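Outer membrane protein TP0453 (Treponema pallidum, PDB 3K8I) alters membrane permeability at acidic pH and might take part in ligand transport as a lipoprotein of the outer membrane. Local coordinates at residues F68-S73 with S118-G123. Residues are numbered along the deposited sequence; the frame is centred on the assembly and turned at random.
Sequences FRLFGS and SCVIFG
With F68 CG beside its backbone N (chi1 -63°) and F122 CG anti to its own (chi1 166°), the two phenyl rings project from adjacent antiparallel strands to the same side of the sheet. They lie side by side on the surface: in the conformer of F122 described here, one of two, F68 CD2 comes to 3.6 Å from F122 CD2, in the plane of the F122 ring at its edge, while the ring planes meet obliquely at 47°. L70 and V120 continue this apolar face, CB to CB at 4.0 Å, with L70 CD2 against V120 CG1. At the far end G72 has no side chain, and in the modelled conformer S118 OG sits beside it, 3.3 Å from G72 CA. Paired backbone hydrogen bonds join F68 with F122, L70 with V120 and G72 with S118; the straightest, L70 N to V120 O, spans 2.7 Å. On the opposite face C119 SG approaches F71 CD1 obliquely at 4.1 Å, a sulfur-aromatic contact. This ladder joins two neighbouring strands of the U-shaped beta-half-barrel: 54-62 flanks 68-73, where F61 meets F68, and 108-112 flanks 118-123. Helix 11-15 packs on F71, and helix 130-135 on C119 and I121, so the F71 face is buried beneath helices.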
loop_
_atom_site.group_PDB
_atom_site.type_symbol
_atom_site.label_atom_id
_atom_site.label_comp_id
_atom_site.label_asym_id
_atom_site.label_seq_id
_atom_site.Cartn_x
_atom_site.Cartn_y
_atom_site.Cartn_z
ATOM N N PHE A 68 31.059 4.765 -4.330
ATOM C CA PHE A 68 30.133 4.648 -5.460
ATOM C C PHE A 68 30.905 5.034 -6.718
ATOM O O PHE A 68 31.593 6.043 -6.726
ATOM C CB PHE A 68 28.983 5.644 -5.335
ATOM C CG PHE A 68 28.112 5.445 -4.138
ATOM C CD1 PHE A 68 26.801 4.995 -4.293
ATOM C CD2 PHE A 68 28.578 5.743 -2.854
ATOM C CE1 PHE A 68 25.966 4.818 -3.175
ATOM C CE2 PHE A 68 27.758 5.575 -1.731
ATOM C CZ PHE A 68 26.448 5.109 -1.893
ATOM N N ARG A 69 30.803 4.239 -7.770
ATOM C CA ARG A 69 31.414 4.587 -9.062
ATOM C C ARG A 69 30.281 4.743 -10.066
ATOM O O ARG A 69 29.449 3.853 -10.197
ATOM C CB ARG A 69 32.441 3.532 -9.517
ATOM C CG ARG A 69 33.539 3.211 -8.467
ATOM C CD ARG A 69 34.655 2.320 -9.018
ATOM N NE ARG A 69 35.423 1.684 -7.945
ATOM C CZ ARG A 69 35.843 0.416 -7.954
ATOM N NH1 ARG A 69 36.535 -0.061 -6.932
ATOM N NH2 ARG A 69 35.579 -0.383 -8.983
ATOM N N LEU A 70 30.233 5.889 -10.750
ATOM C CA LEU A 70 29.201 6.154 -11.767
ATOM C C LEU A 70 29.811 6.343 -13.152
ATOM O O LEU A 70 30.837 6.984 -13.307
ATOM C CB LEU A 70 28.424 7.417 -11.425
ATOM C CG LEU A 70 27.305 7.477 -10.377
ATOM C CD1 LEU A 70 27.394 6.425 -9.294
ATOM C CD2 LEU A 70 27.224 8.903 -9.780
ATOM N N PHE A 71 29.153 5.791 -14.159
ATOM C CA PHE A 71 29.489 6.079 -15.530
ATOM C C PHE A 71 28.259 6.740 -16.132
ATOM O O PHE A 71 27.206 6.127 -16.192
ATOM C CB PHE A 71 29.844 4.790 -16.262
ATOM C CG PHE A 71 30.154 4.981 -17.714
ATOM C CD1 PHE A 71 31.467 4.898 -18.161
ATOM C CD2 PHE A 71 29.140 5.268 -18.634
ATOM C CE1 PHE A 71 31.779 5.074 -19.526
ATOM C CE2 PHE A 71 29.429 5.430 -19.984
ATOM C CZ PHE A 71 30.754 5.337 -20.433
ATOM N N GLY A 72 28.400 8.002 -16.537
ATOM C CA GLY A 72 27.326 8.745 -17.170
ATOM C C GLY A 72 27.490 8.746 -18.678
ATOM O O GLY A 72 28.505 9.194 -19.199
ATOM N N SER A 73 26.507 8.215 -19.384
ATOM C CA SER A 73 26.512 8.329 -20.831
ATOM C C SER A 73 25.688 9.557 -21.208
ATOM O O SER A 73 24.560 9.726 -20.741
ATOM C CB SER A 73 25.924 7.085 -21.468
ATOM O OG SER A 73 25.735 7.303 -22.846
ATOM N N SER A 118 31.102 10.544 -18.835
ATOM C CA SER A 118 31.664 10.993 -17.575
ATOM C C SER A 118 31.882 9.786 -16.658
ATOM O O SER A 118 31.106 8.828 -16.705
ATOM C CB SER A 118 30.678 11.948 -16.908
ATOM O OG SER A 118 29.413 11.325 -16.762
ATOM N N CYS A 119 32.925 9.848 -15.831
ATOM C CA CYS A 119 33.216 8.847 -14.823
ATOM C C CYS A 119 33.299 9.596 -13.514
ATOM O O CYS A 119 34.007 10.595 -13.407
ATOM C CB CYS A 119 34.538 8.144 -15.109
ATOM S SG CYS A 119 34.482 7.128 -16.597
ATOM N N VAL A 120 32.539 9.135 -12.534
ATOM C CA VAL A 120 32.431 9.821 -11.256
ATOM C C VAL A 120 32.718 8.769 -10.200
ATOM O O VAL A 120 32.175 7.661 -10.266
ATOM C CB VAL A 120 31.007 10.390 -11.055
ATOM C CG1 VAL A 120 30.800 10.886 -9.618
ATOM C CG2 VAL A 120 30.712 11.511 -12.062
ATOM N N ILE A 121 33.580 9.103 -9.249
ATOM C CA ILE A 121 33.909 8.225 -8.120
ATOM C C ILE A 121 33.717 9.038 -6.842
ATOM O O ILE A 121 34.387 10.054 -6.665
ATOM C CB ILE A 121 35.387 7.747 -8.164
ATOM C CG1 ILE A 121 35.703 6.949 -9.440
ATOM C CG2 ILE A 121 35.746 6.937 -6.940
ATOM C CD1 ILE A 121 37.176 6.591 -9.550
ATOM N N PHE A 122 32.819 8.597 -5.968
ATOM C CA PHE A 122 32.493 9.242 -4.677
ATOM C C PHE A 122 32.708 8.299 -3.474
ATOM O O PHE A 122 32.447 7.103 -3.591
ATOM C CB PHE A 122 31.019 9.687 -4.696
ATOM C CG PHE A 122 30.464 10.043 -3.336
ATOM C CD1 PHE A 122 30.755 11.267 -2.751
ATOM C CD2 PHE A 122 29.662 9.154 -2.645
ATOM C CE1 PHE A 122 30.263 11.597 -1.504
ATOM C CE2 PHE A 122 29.161 9.481 -1.384
ATOM C CZ PHE A 122 29.465 10.703 -0.819
ATOM N N GLY A 123 33.101 8.842 -2.323
ATOM C CA GLY A 123 33.183 8.051 -1.096
ATOM C C GLY A 123 34.393 8.342 -0.233
ATOM O O GLY A 123 34.884 9.462 -0.195
#